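Carbohydrate binding protein, putative, CPB33A (Cellvibrio japonicus, PDB 5FJQ) serves as the copper-dependent lytic polysaccharide monooxygenase domain of a larger protein important for efficient chitin utilization, and probably cleaves chitin chains oxidatively. Local coordinates at residues His1-Pro7 against Phe92-Ala98; Tyr104-Tyr108 against Ile155-Trp159; Leu75-Asp79 against His116-Leu120; Ala33-Leu38 against Ala68-Met73; Ser84-Gly88 against Leu146-Thr150. All coordinates share one frame; numbering follows the deposited sequence.

Contact 1: residues His1-Pro7 against Phe92-Ala98. With CU (copper (II) ion), chain D.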
# COMPACT_ATOMS: atom_id res chain seq x y z
N HIS A 1 -1.83 13.33 3.08
CA HIS A 1 -0.76 12.57 3.78
C HIS A 1 -1.27 11.49 4.74
O HIS A 1 -1.97 11.73 5.74
CB HIS A 1 0.26 13.54 4.41
CG HIS A 1 1.18 14.16 3.40
ND1 HIS A 1 0.71 14.90 2.33
CD2 HIS A 1 2.53 14.15 3.30
CE1 HIS A 1 1.73 15.28 1.58
NE2 HIS A 1 2.85 14.85 2.16
N GLY A 2 -0.90 10.25 4.42
CA GLY A 2 -1.30 9.14 5.23
C GLY A 2 -0.85 7.76 4.78
O GLY A 2 -0.40 7.59 3.67
N TYR A 3 -1.05 6.75 5.64
CA TYR A 3 -0.61 5.37 5.33
C TYR A 3 -1.57 4.38 5.99
O TYR A 3 -2.38 4.82 6.75
CB TYR A 3 0.81 5.15 5.85
CG TYR A 3 0.96 5.47 7.33
CD1 TYR A 3 1.23 6.78 7.75
CD2 TYR A 3 0.76 4.50 8.30
CE1 TYR A 3 1.33 7.10 9.10
CE2 TYR A 3 0.89 4.80 9.67
CZ TYR A 3 1.15 6.11 10.04
OH TYR A 3 1.26 6.45 11.36
N VAL A 4 -1.49 3.09 5.70
CA VAL A 4 -2.37 2.05 6.31
C VAL A 4 -1.61 1.52 7.49
O VAL A 4 -0.50 0.95 7.34
CB VAL A 4 -2.72 0.91 5.34
CG1 VAL A 4 -3.62 -0.14 6.03
CG2 VAL A 4 -3.48 1.46 4.14
N SER A 5 -2.25 1.66 8.66
CA SER A 5 -1.63 1.36 9.92
C SER A 5 -2.06 0.00 10.42
O SER A 5 -1.34 -0.61 11.22
CB SER A 5 -1.96 2.49 10.91
OG SER A 5 -3.34 2.88 10.84
N SER A 6 -3.18 -0.50 9.88
CA SER A 6 -3.86 -1.72 10.38
C SER A 6 -4.71 -2.34 9.25
O SER A 6 -5.67 -1.71 8.82
CB SER A 6 -4.72 -1.31 11.57
OG SER A 6 -5.41 -2.39 12.08
N PRO A 7 -4.27 -3.50 8.68
CA PRO A 7 -3.03 -4.24 8.93
C PRO A 7 -1.85 -3.35 8.51
O PRO A 7 -2.00 -2.54 7.61
CB PRO A 7 -3.15 -5.43 7.99
CG PRO A 7 -4.62 -5.62 7.83
CD PRO A 7 -5.02 -4.19 7.62
N PHE A 92 -9.44 -2.15 7.41
CA PHE A 92 -8.22 -1.47 6.96
C PHE A 92 -8.30 -0.01 7.36
O PHE A 92 -9.32 0.67 7.17
CB PHE A 92 -8.05 -1.62 5.44
CG PHE A 92 -7.70 -3.01 5.00
CD1 PHE A 92 -8.67 -4.01 4.93
CD2 PHE A 92 -6.41 -3.34 4.73
CE1 PHE A 92 -8.31 -5.30 4.55
CE2 PHE A 92 -6.04 -4.64 4.36
CZ PHE A 92 -6.99 -5.61 4.27
N VAL A 93 -7.23 0.48 7.94
CA VAL A 93 -7.32 1.76 8.57
C VAL A 93 -6.19 2.57 8.02
O VAL A 93 -5.05 2.09 8.07
CB VAL A 93 -7.11 1.65 10.11
CG1 VAL A 93 -6.96 3.04 10.71
CG2 VAL A 93 -8.23 0.81 10.79
N TRP A 94 -6.52 3.78 7.57
CA TRP A 94 -5.50 4.73 7.10
C TRP A 94 -5.33 5.73 8.23
O TRP A 94 -6.31 6.32 8.68
CB TRP A 94 -5.91 5.49 5.83
CG TRP A 94 -5.73 4.76 4.51
CD1 TRP A 94 -6.53 3.81 4.03
CD2 TRP A 94 -4.76 5.04 3.47
NE1 TRP A 94 -6.12 3.36 2.80
CE2 TRP A 94 -5.04 4.13 2.40
CE3 TRP A 94 -3.69 5.95 3.33
CZ2 TRP A 94 -4.31 4.09 1.23
CZ3 TRP A 94 -2.96 5.92 2.17
CH2 TRP A 94 -3.24 4.97 1.12
N THR A 95 -4.11 5.87 8.71
CA THR A 95 -3.79 6.94 9.63
C THR A 95 -3.24 8.08 8.79
O THR A 95 -2.17 7.97 8.18
CB THR A 95 -2.78 6.49 10.70
OG1 THR A 95 -3.41 5.47 11.46
CG2 THR A 95 -2.43 7.66 11.61
N ASN A 96 -4.02 9.15 8.75
CA ASN A 96 -3.72 10.31 7.99
C ASN A 96 -2.98 11.36 8.82
O ASN A 96 -3.49 11.81 9.83
CB ASN A 96 -5.02 10.85 7.39
CG ASN A 96 -5.69 9.81 6.52
OD1 ASN A 96 -5.01 8.87 6.11
ND2 ASN A 96 -7.02 9.89 6.37
N THR A 97 -1.79 11.75 8.38
CA THR A 97 -1.05 12.80 9.10
C THR A 97 -1.56 14.16 8.69
O THR A 97 -1.50 15.10 9.47
CB THR A 97 0.46 12.69 8.84
OG1 THR A 97 0.75 12.92 7.42
CG2 THR A 97 0.94 11.32 9.39
N ALA A 98 -1.96 14.29 7.41
CA ALA A 98 -2.61 15.48 6.96
C ALA A 98 -3.86 15.05 6.20
O ALA A 98 -3.74 14.50 5.11
CB ALA A 98 -1.68 16.31 6.08
CU CU D . -1.30 15.09 2.15
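The carbonyl oxygen of His1 is gripped by two successive amides of the other segment. Ala98 N gives a nearly straight bond to His1 O, 3.1 Å long at 162°. Thr97 N also reaches His1 O, but at a poor angle, and this bond is weak. The amino terminus adds a third link, with His1 N 3.0 Å from Ala98 O and in the plane of that carbonyl. From here strands 2-6 and 88-96 run antiparallel. A beta bulge shifts the register between Val4 and Ser6.

Beside Tyr3, at the bulge, Ser5 OG and Thr95 OG1 are hydrogen-bonded at 2.7 Å. Ser5 OG gets there by standing between its own backbone N and carbonyl carbon (chi1 44°). The two sheet faces carry different chemistry. On one, the Tyr3 ring lies alongside Thr95, and Thr95 O sits over one ring face. On the other, Val4 CG2 is 3.6 Å from the centroid of the Trp94 five-membered ring and 14° off its normal, a CH-pi contact. The indole NE1 bonds to Ser157. Beyond the bulge, Pro7 follows a cis peptide bond, and its CD packs on Phe92 CD2.

The copper ion is held by His1 N at 2.1 Å and His1 ND1 at 2.0 Å. His100 completes the histidine brace of this enzyme family. Since Ala98 O bonds the same amino nitrogen that binds copper, the carbonyl of Ala98, in the loop just after strand 88-96, probably helps orient the metal-binding amine.

Contact 2: residues Tyr104-Tyr108 against Ile155-Trp159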
# COMPACT_ATOMS: atom_id res chain seq x y z
N TYR A 104 -11.75 8.95 -3.35
CA TYR A 104 -11.91 7.55 -2.89
C TYR A 104 -10.71 6.94 -2.18
O TYR A 104 -9.54 7.35 -2.40
CB TYR A 104 -12.26 6.62 -4.07
CG TYR A 104 -11.28 6.65 -5.22
CD1 TYR A 104 -10.03 6.00 -5.12
CD2 TYR A 104 -11.63 7.23 -6.42
CE1 TYR A 104 -9.15 5.97 -6.19
CE2 TYR A 104 -10.77 7.22 -7.50
CZ TYR A 104 -9.52 6.60 -7.39
OH TYR A 104 -8.69 6.64 -8.45
N PHE A 105 -10.98 5.93 -1.37
CA PHE A 105 -9.92 4.96 -1.02
C PHE A 105 -10.30 3.69 -1.73
O PHE A 105 -11.45 3.14 -1.52
CB PHE A 105 -9.82 4.68 0.51
CG PHE A 105 -9.33 5.88 1.33
CD1 PHE A 105 -10.21 6.88 1.71
CD2 PHE A 105 -7.97 6.04 1.63
CE1 PHE A 105 -9.79 8.02 2.45
CE2 PHE A 105 -7.54 7.15 2.35
CZ PHE A 105 -8.44 8.16 2.74
N ARG A 106 -9.34 3.14 -2.47
CA ARG A 106 -9.57 1.86 -3.11
C ARG A 106 -8.59 0.79 -2.69
O ARG A 106 -7.39 1.07 -2.45
CB ARG A 106 -9.48 1.96 -4.67
CG ARG A 106 -10.69 2.60 -5.28
CD ARG A 106 -10.49 2.76 -6.78
NE ARG A 106 -11.68 3.45 -7.29
CZ ARG A 106 -11.76 4.06 -8.48
NH1 ARG A 106 -10.71 4.12 -9.27
NH2 ARG A 106 -12.88 4.68 -8.85
N TYR A 107 -9.11 -0.44 -2.60
CA TYR A 107 -8.27 -1.58 -2.40
C TYR A 107 -8.30 -2.57 -3.53
O TYR A 107 -9.41 -2.93 -4.05
CB TYR A 107 -8.64 -2.30 -1.11
CG TYR A 107 -8.51 -1.39 0.09
CD1 TYR A 107 -9.36 -0.28 0.23
CD2 TYR A 107 -7.54 -1.60 1.05
CE1 TYR A 107 -9.28 0.55 1.35
CE2 TYR A 107 -7.45 -0.80 2.19
CZ TYR A 107 -8.27 0.30 2.28
OH TYR A 107 -8.15 1.10 3.34
N TYR A 108 -7.12 -3.16 -3.76
CA TYR A 108 -6.92 -4.22 -4.78
C TYR A 108 -6.22 -5.36 -4.11
O TYR A 108 -5.66 -5.20 -2.98
CB TYR A 108 -6.06 -3.72 -5.96
CG TYR A 108 -6.65 -2.54 -6.64
CD1 TYR A 108 -6.65 -1.25 -6.03
CD2 TYR A 108 -7.21 -2.68 -7.92
CE1 TYR A 108 -7.24 -0.17 -6.68
CE2 TYR A 108 -7.77 -1.61 -8.56
CZ TYR A 108 -7.77 -0.39 -7.97
OH TYR A 108 -8.36 0.57 -8.67
N ILE A 155 -2.02 -6.67 -0.86
CA ILE A 155 -3.11 -5.72 -1.02
C ILE A 155 -2.52 -4.35 -1.35
O ILE A 155 -1.53 -3.91 -0.73
CB ILE A 155 -4.01 -5.65 0.21
CG1 ILE A 155 -4.85 -6.95 0.28
CG2 ILE A 155 -4.88 -4.38 0.13
CD1 ILE A 155 -5.41 -7.21 1.63
N TYR A 156 -3.14 -3.70 -2.34
CA TYR A 156 -2.75 -2.36 -2.71
C TYR A 156 -3.92 -1.45 -2.40
O TYR A 156 -4.97 -1.58 -3.01
CB TYR A 156 -2.47 -2.36 -4.22
CG TYR A 156 -1.61 -1.23 -4.68
CD1 TYR A 156 -0.44 -0.89 -4.00
CD2 TYR A 156 -1.97 -0.47 -5.84
CE1 TYR A 156 0.35 0.18 -4.46
CE2 TYR A 156 -1.17 0.58 -6.32
CZ TYR A 156 -0.00 0.90 -5.65
OH TYR A 156 0.75 1.96 -6.15
N SER A 157 -3.78 -0.60 -1.37
CA SER A 157 -4.70 0.53 -1.20
C SER A 157 -4.22 1.83 -1.82
O SER A 157 -3.02 2.20 -1.75
CB SER A 157 -4.98 0.74 0.31
OG SER A 157 -5.99 1.72 0.51
N ILE A 158 -5.16 2.59 -2.40
CA ILE A 158 -4.83 3.81 -3.07
C ILE A 158 -5.79 4.86 -2.60
O ILE A 158 -7.04 4.65 -2.56
CB ILE A 158 -5.08 3.74 -4.60
CG1 ILE A 158 -4.23 2.68 -5.28
CG2 ILE A 158 -4.89 5.12 -5.24
CD1 ILE A 158 -4.29 2.73 -6.81
N TRP A 159 -5.21 5.98 -2.20
CA TRP A 159 -5.98 7.13 -1.74
C TRP A 159 -5.94 8.22 -2.77
O TRP A 159 -4.84 8.80 -3.02
CB TRP A 159 -5.40 7.63 -0.38
CG TRP A 159 -6.11 8.83 0.15
CD1 TRP A 159 -7.31 9.34 -0.27
CD2 TRP A 159 -5.66 9.68 1.23
NE1 TRP A 159 -7.64 10.48 0.48
CE2 TRP A 159 -6.63 10.72 1.38
CE3 TRP A 159 -4.50 9.72 2.01
CZ2 TRP A 159 -6.51 11.74 2.34
CZ3 TRP A 159 -4.39 10.74 3.01
CH2 TRP A 159 -5.38 11.74 3.13
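Phe105 and Trp159 stack face to face on the buried side of this contact. The Phe105 ring and the Trp159 five-membered ring have centroids 3.8 Å apart and planes at 23°. The two side chains lie side by side and point the same way, with the outer edge of the phenyl ring over the pyrrole part of the indole. Trp159 CG stands anti to its backbone N (chi1 178°), which brings the indole beneath the phenyl ring. Its NE1 is bonded to Thr102.

Next along the same face, Ser157 lies under the Tyr107 ring. Ser157 CB is 3.8 Å from the Tyr107 ring centroid, and OG sits over the same face toward the rim. Besides its partner Trp94, Ser157 OG makes a weak bond to Arg106 O at 3.3 Å. The Tyr107 hydroxyl goes to His142. This buried face as a whole is the tightly packed part.

The other face is looser and partly open to solvent. Tyr108 CE1 only grazes Ile158 CD1 at 4.1 Å. Arg106 turns its end away from strand 152-161. Its NE lies over the centre of the Tyr104 ring, and salt bridges to Asp130 and Asp51 hold it there.

Between the faces run four backbone bonds. Arg106 N to Ile158 O is the straightest, 2.8 Å at 169°, and Ile158 N returns to Arg106 O at 2.7 Å.

The Trp159 side chain comes within about 5 Å of the copper. The paired strands belong to the immunoglobulin-like beta-sandwich typical of lytic polysaccharide monooxygenases, with the aromatic stack in its interior.

Contact 3: residues Leu75-Asp79 against His116-Leu120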
# COMPACT_ATOMS: atom_id res chain seq x y z
N LEU A 75 10.54 -4.89 -3.94
CA LEU A 75 11.18 -6.24 -4.10
C LEU A 75 10.11 -7.34 -4.03
O LEU A 75 9.28 -7.27 -3.15
CB LEU A 75 12.22 -6.44 -2.99
CG LEU A 75 13.43 -5.49 -3.10
CD1 LEU A 75 14.45 -5.70 -2.00
CD2 LEU A 75 14.08 -5.53 -4.45
N ALA A 76 10.13 -8.33 -4.94
CA ALA A 76 9.30 -9.56 -4.86
C ALA A 76 9.85 -10.54 -3.80
O ALA A 76 10.93 -11.06 -3.92
CB ALA A 76 9.28 -10.23 -6.24
N ARG A 77 9.12 -10.76 -2.73
CA ARG A 77 9.57 -11.65 -1.66
C ARG A 77 8.36 -12.32 -1.12
O ARG A 77 7.31 -11.71 -1.11
CB ARG A 77 10.26 -10.84 -0.59
CG ARG A 77 11.55 -10.22 -1.15
CD ARG A 77 12.33 -9.51 -0.09
NE ARG A 77 12.78 -10.46 0.94
CZ ARG A 77 14.00 -11.01 1.01
NH1 ARG A 77 14.94 -10.70 0.15
NH2 ARG A 77 14.30 -11.84 2.01
N ASN A 78 8.50 -13.59 -0.73
CA ASN A 78 7.40 -14.36 -0.13
C ASN A 78 7.59 -14.32 1.37
O ASN A 78 6.95 -15.10 2.11
CB ASN A 78 7.44 -15.82 -0.59
CG ASN A 78 8.82 -16.47 -0.40
OD1 ASN A 78 9.78 -15.86 0.10
ND2 ASN A 78 8.94 -17.73 -0.83
N ASP A 79 8.46 -13.43 1.83
CA ASP A 79 8.72 -13.37 3.30
C ASP A 79 8.48 -11.99 3.92
O ASP A 79 8.91 -11.70 5.08
CB ASP A 79 10.11 -13.88 3.61
CG ASP A 79 11.18 -12.91 3.15
OD1 ASP A 79 10.85 -12.01 2.34
OD2 ASP A 79 12.33 -13.05 3.60
N HIS A 116 4.85 -14.13 -5.92
CA HIS A 116 5.88 -13.24 -5.34
C HIS A 116 7.21 -13.31 -6.02
O HIS A 116 8.23 -13.06 -5.38
CB HIS A 116 6.04 -13.58 -3.83
CG HIS A 116 4.79 -13.38 -3.09
ND1 HIS A 116 4.38 -12.12 -2.68
CD2 HIS A 116 3.77 -14.23 -2.81
CE1 HIS A 116 3.19 -12.23 -2.13
NE2 HIS A 116 2.80 -13.50 -2.19
N SER A 117 7.19 -13.65 -7.31
CA SER A 117 8.42 -13.87 -8.02
C SER A 117 8.86 -12.65 -8.84
O SER A 117 10.03 -12.50 -9.11
CB SER A 117 8.30 -15.11 -8.91
OG SER A 117 7.21 -14.97 -9.78
N GLN A 118 7.90 -11.80 -9.20
CA GLN A 118 8.17 -10.54 -9.90
C GLN A 118 7.65 -9.38 -9.07
O GLN A 118 6.64 -9.54 -8.37
CB GLN A 118 7.40 -10.49 -11.24
CG GLN A 118 7.50 -11.72 -12.11
CD GLN A 118 8.93 -12.17 -12.28
OE1 GLN A 118 9.83 -11.34 -12.45
NE2 GLN A 118 9.16 -13.48 -12.22
N PRO A 119 8.27 -8.20 -9.19
CA PRO A 119 7.59 -7.00 -8.68
C PRO A 119 6.16 -6.79 -9.19
O PRO A 119 5.73 -7.29 -10.25
CB PRO A 119 8.55 -5.86 -9.02
CG PRO A 119 9.88 -6.55 -8.92
CD PRO A 119 9.68 -7.92 -9.51
N LEU A 120 5.44 -6.10 -8.35
CA LEU A 120 3.98 -5.97 -8.44
C LEU A 120 3.67 -5.12 -9.68
O LEU A 120 4.33 -4.11 -9.90
CB LEU A 120 3.49 -5.26 -7.15
CG LEU A 120 1.95 -5.07 -7.06
CD1 LEU A 120 1.34 -6.45 -7.08
CD2 LEU A 120 1.59 -4.30 -5.82
O HOH W 1 6.31 -9.86 -3.05
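The His116 imidazole meets Arg77 and Asn78 obliquely, with Arg77 O and Asn78 CA as its near neighbours. A water lies in the ring plane, 3.0 Å from His116 ND1. The same water accepts a bond from Arg77 N, also 3.0 Å long. Arg77 O is 3.3 Å from His116 ND1, but the angle is too poor for a hydrogen bond. This is a water-bridged contact between two loops on the surface of the beta-sandwich. One loop leads into strand 83-84. The other joins strands 102-109 and 126-130.

No direct hydrogen bond crosses the contact, so the water supplies the polar link. The far nitrogen of the ring, NE2, bonds to Arg152 O. Both ring nitrogens therefore have partners, which should fix the rotation of the imidazole. Tyr114 adds an edge-to-face ring contact.

The second flat group, the Arg77 guanidinium, grips Asp79 side-on. Arg77 NE bonds to Asp79 OD1 and Arg77 NH2 forms a salt bridge to Asp79 OD2, each 2.8 Å long. The NH2 bond lies nearly in the guanidinium plane. The pair ties Arg77 to Asp79 within the loop and rests against helix 25-33.

The apolar part is small. Ala76 points its methyl into the bend of the other loop. Ala76 CB is 4.0 Å from Pro119 CD and 3.4 Å from Gln118 C. Its nearest neighbour there is His116 O, 3.1 Å from Ala76 CB.

Contact 4: residues Ala33-Leu38 against Ala68-Met73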
# COMPACT_ATOMS: atom_id res chain seq x y z
N ALA A 33 18.15 -1.83 -1.24
CA ALA A 33 17.52 -1.29 -2.46
C ALA A 33 16.99 0.19 -2.37
O ALA A 33 16.75 0.84 -3.39
CB ALA A 33 16.44 -2.25 -2.94
N GLY A 34 16.85 0.73 -1.17
CA GLY A 34 16.29 2.10 -1.04
C GLY A 34 15.19 2.10 0.00
O GLY A 34 14.06 1.63 -0.28
N ASN A 35 15.50 2.55 1.23
CA ASN A 35 14.48 2.58 2.25
C ASN A 35 14.47 3.85 3.12
O ASN A 35 13.84 3.85 4.15
CB ASN A 35 14.58 1.38 3.17
CG ASN A 35 15.66 1.56 4.29
OD1 ASN A 35 16.57 2.45 4.20
ND2 ASN A 35 15.59 0.68 5.29
N GLY A 36 15.19 4.91 2.74
CA GLY A 36 15.23 6.04 3.67
C GLY A 36 13.85 6.75 3.63
O GLY A 36 13.52 7.55 4.51
N GLY A 37 13.04 6.49 2.60
CA GLY A 37 11.63 6.95 2.68
C GLY A 37 10.79 6.30 3.80
O GLY A 37 9.61 6.60 3.96
N LEU A 38 11.37 5.36 4.55
CA LEU A 38 10.59 4.66 5.56
C LEU A 38 10.31 5.53 6.76
O LEU A 38 9.45 5.18 7.59
CB LEU A 38 11.23 3.33 5.99
CG LEU A 38 11.26 2.11 5.06
CD1 LEU A 38 12.10 1.01 5.66
CD2 LEU A 38 9.84 1.64 4.82
N ALA A 68 12.50 6.77 -5.18
CA ALA A 68 13.68 5.92 -5.04
C ALA A 68 14.01 5.48 -3.60
O ALA A 68 14.53 4.37 -3.34
CB ALA A 68 14.89 6.58 -5.74
N ASN A 69 13.80 6.39 -2.66
CA ASN A 69 14.07 6.10 -1.25
C ASN A 69 13.05 5.03 -0.65
O ASN A 69 13.06 4.77 0.55
CB ASN A 69 14.12 7.43 -0.43
CG ASN A 69 12.75 8.12 -0.27
OD1 ASN A 69 11.68 7.51 -0.46
ND2 ASN A 69 12.77 9.36 0.26
N LEU A 70 12.23 4.43 -1.50
CA LEU A 70 11.35 3.31 -1.13
C LEU A 70 11.44 2.14 -2.13
O LEU A 70 10.65 1.21 -2.07
CB LEU A 70 9.89 3.75 -1.07
CG LEU A 70 9.53 4.84 -0.06
CD1 LEU A 70 8.18 5.42 -0.43
CD2 LEU A 70 9.56 4.35 1.42
N PHE A 71 12.38 2.22 -3.04
CA PHE A 71 12.60 1.14 -4.02
C PHE A 71 12.78 -0.25 -3.36
O PHE A 71 12.54 -1.26 -3.99
CB PHE A 71 13.80 1.48 -4.90
CG PHE A 71 13.48 2.38 -6.08
CD1 PHE A 71 12.18 2.94 -6.27
CD2 PHE A 71 14.50 2.73 -6.97
CE1 PHE A 71 11.90 3.78 -7.36
CE2 PHE A 71 14.23 3.57 -8.06
CZ PHE A 71 12.93 4.09 -8.24
N GLY A 72 13.12 -0.29 -2.06
CA GLY A 72 13.29 -1.52 -1.30
C GLY A 72 11.91 -2.19 -1.17
O GLY A 72 11.79 -3.41 -1.21
N MET A 73 10.88 -1.34 -1.12
CA MET A 73 9.46 -1.74 -1.08
C MET A 73 8.97 -2.45 -2.33
O MET A 73 7.92 -3.14 -2.25
CB MET A 73 8.52 -0.56 -0.70
CG MET A 73 8.83 0.10 0.65
SD MET A 73 8.59 -1.03 2.04
CE MET A 73 10.25 -1.63 2.26
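This is the packing of a glycine-rich turn, 33-38, against the 3-10 segment 68-73, joined mainly through their backbones. It lies in the helix-and-turn region between strands 2-6 and 88-96, which corresponds to the variable L2 region of these monooxygenases. Gly34 leaves helix 25-33 with positive phi, and its carbonyl turns to the other segment. Gly72 N bonds to Gly34 O at 2.8 Å and 152°. A second bond runs the opposite way, from Gly37 N to Asn69 O at 2.7 Å. Its donor stands above the carbonyl plane.

Side chains fill in around these bonds. The Asn69 amide lies against Gly37, with Asn69 OD1 3.2 Å from Gly37 CA. It reaches there because CG sits between the backbone N and the carbonyl carbon (chi1 71°). Leu70 CD2 lies over the Gly37 carbonyl group, 3.3 Å from Gly37 C. Ala33 CB touches Gly72 CA at 3.6 Å. On the inner side Leu38 CD2 crosses the bent end of Met73, 4.1 Å from Met73 SD, and both residues reach helix 10-17.

The glycines let the two backbones come close, and each of the two bonds takes a carbonyl from a different segment. The segments are thus held in both directions, with little dependence on side-chain polarity.

Contact 5: residues Ser84-Gly88 against Leu146-Thr150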
# COMPACT_ATOMS: atom_id res chain seq x y z
N SER A 84 -1.97 -12.02 9.43
CA SER A 84 -2.84 -13.15 9.12
C SER A 84 -4.22 -12.66 8.82
O SER A 84 -4.76 -11.83 9.55
CB SER A 84 -2.88 -14.08 10.28
OG SER A 84 -1.65 -14.75 10.20
N VAL A 85 -4.76 -13.08 7.69
CA VAL A 85 -6.14 -12.73 7.38
C VAL A 85 -6.93 -14.00 6.99
O VAL A 85 -6.33 -15.08 6.81
CB VAL A 85 -6.26 -11.65 6.29
CG1 VAL A 85 -5.62 -10.34 6.72
CG2 VAL A 85 -5.63 -12.15 4.97
N THR A 86 -8.25 -13.85 6.89
CA THR A 86 -9.15 -14.85 6.33
C THR A 86 -10.17 -14.20 5.41
O THR A 86 -10.34 -12.96 5.43
CB THR A 86 -9.91 -15.61 7.41
OG1 THR A 86 -10.68 -14.68 8.17
CG2 THR A 86 -8.94 -16.40 8.34
N PRO A 87 -10.84 -15.02 4.53
CA PRO A 87 -11.84 -14.44 3.64
C PRO A 87 -12.96 -13.83 4.45
O PRO A 87 -13.22 -14.26 5.58
CB PRO A 87 -12.28 -15.65 2.77
CG PRO A 87 -11.08 -16.55 2.78
CD PRO A 87 -10.59 -16.43 4.20
N GLY A 88 -13.59 -12.80 3.90
CA GLY A 88 -14.54 -12.00 4.63
C GLY A 88 -14.08 -10.63 5.07
O GLY A 88 -13.00 -10.12 4.67
N LEU A 146 -12.51 -9.36 2.01
CA LEU A 146 -11.43 -10.15 1.39
C LEU A 146 -12.04 -11.33 0.68
O LEU A 146 -12.89 -12.06 1.28
CB LEU A 146 -10.41 -10.61 2.43
CG LEU A 146 -9.81 -9.45 3.20
CD1 LEU A 146 -9.18 -9.95 4.51
CD2 LEU A 146 -8.84 -8.62 2.36
N PRO A 147 -11.67 -11.52 -0.61
CA PRO A 147 -12.21 -12.65 -1.34
C PRO A 147 -11.56 -13.96 -0.89
O PRO A 147 -10.55 -13.94 -0.15
CB PRO A 147 -11.84 -12.34 -2.80
CG PRO A 147 -10.52 -11.60 -2.69
CD PRO A 147 -10.64 -10.79 -1.39
N TYR A 148 -12.10 -15.11 -1.30
CA TYR A 148 -11.40 -16.37 -1.02
C TYR A 148 -9.97 -16.36 -1.59
O TYR A 148 -9.79 -16.22 -2.79
CB TYR A 148 -12.16 -17.59 -1.56
CG TYR A 148 -11.51 -18.87 -1.20
CD1 TYR A 148 -11.65 -19.41 0.09
CD2 TYR A 148 -10.70 -19.55 -2.12
CE1 TYR A 148 -11.03 -20.61 0.45
CE2 TYR A 148 -10.08 -20.75 -1.78
CZ TYR A 148 -10.24 -21.27 -0.49
OH TYR A 148 -9.61 -22.47 -0.13
N ARG A 149 -8.98 -16.59 -0.72
CA ARG A 149 -7.60 -16.78 -1.11
C ARG A 149 -6.98 -17.79 -0.15
O ARG A 149 -7.55 -18.07 0.91
CB ARG A 149 -6.80 -15.45 -1.04
CG ARG A 149 -7.14 -14.31 -2.04
CD ARG A 149 -6.94 -14.72 -3.49
NE ARG A 149 -7.05 -13.60 -4.43
CZ ARG A 149 -8.17 -13.28 -5.08
NH1 ARG A 149 -9.27 -13.99 -4.87
NH2 ARG A 149 -8.20 -12.25 -5.90
N THR A 150 -5.85 -18.39 -0.53
CA THR A 150 -4.95 -19.05 0.42
C THR A 150 -3.58 -18.43 0.12
O THR A 150 -3.40 -17.89 -0.96
CB THR A 150 -4.85 -20.58 0.18
OG1 THR A 150 -4.38 -20.78 -1.15
CG2 THR A 150 -6.20 -21.26 0.27
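Gly88 and Leu146 form a hydrogen-bonded antiparallel pair. The bond from Gly88 N to Leu146 O is 2.8 Å long and almost straight, 173°. Leu146 N returns to Gly88 O at 2.8 Å, but this donor stands well above the carbonyl plane. The Leu146 side chain runs back beneath the 84-88 loop. Its CG is anti to the carbonyl carbon (chi1 -57°), which carries CD1 to the loop. Leu146 CD1 touches Val85 CB at 3.8 Å and Thr86 O at 3.4 Å.

Pro87 packs on the other loop from outside. Pro87 CG is 3.8 Å from Tyr148 CA and 4.0 Å from Tyr148 CD1, meeting the ring obliquely. This side is exposed, whereas Leu146 and Val85 are buried.

The pair is at the end where strand 88-96 begins and strand 139-146 stops, two of the three strands of this antiparallel sheet of the sandwich. Beyond Leu146 the chain turns away toward strand 152-161.

In the next shell, Phe179 and Phe92 pack on Leu146, and Phe179 also touches Val85. The backbone of Val85 is bonded to that of Asp178. Arg149 NH1 bonds to Tyr148 O at 3.1 Å, with the oxygen in the guanidinium plane. NE goes to Thr110 O and NH2 to Gln126 OE1, so all three nitrogens have partners. Pro147 CG lies over one face of the Arg149 guanidinium, 3.4 Å above its plane.

How the contacts relate
Contacts 1 and 2 lie against each other across the sandwich interior, with centres 11 Å apart. Trp94 NE1 of contact 1 probably bonds to Ser157 OG of contact 2 at 2.8 Å. Contact 1 holds the copper, and contact 2 comes within about 5 Å of it through the Trp159 side chain. Contact 5 sits at the other end of these strands. Its Leu146 CD2 touches Ile155 CD1 of contact 2 at 3.8 Å and Phe92 CE1 of contact 1 at 4.0 Å. Contacts 3 and 4 join peripheral loops and meet where Leu75 CD1 touches Ala33 CB at 4.1 Å. In contact 4 the Leu70 side chain is about 14 Å from the copper.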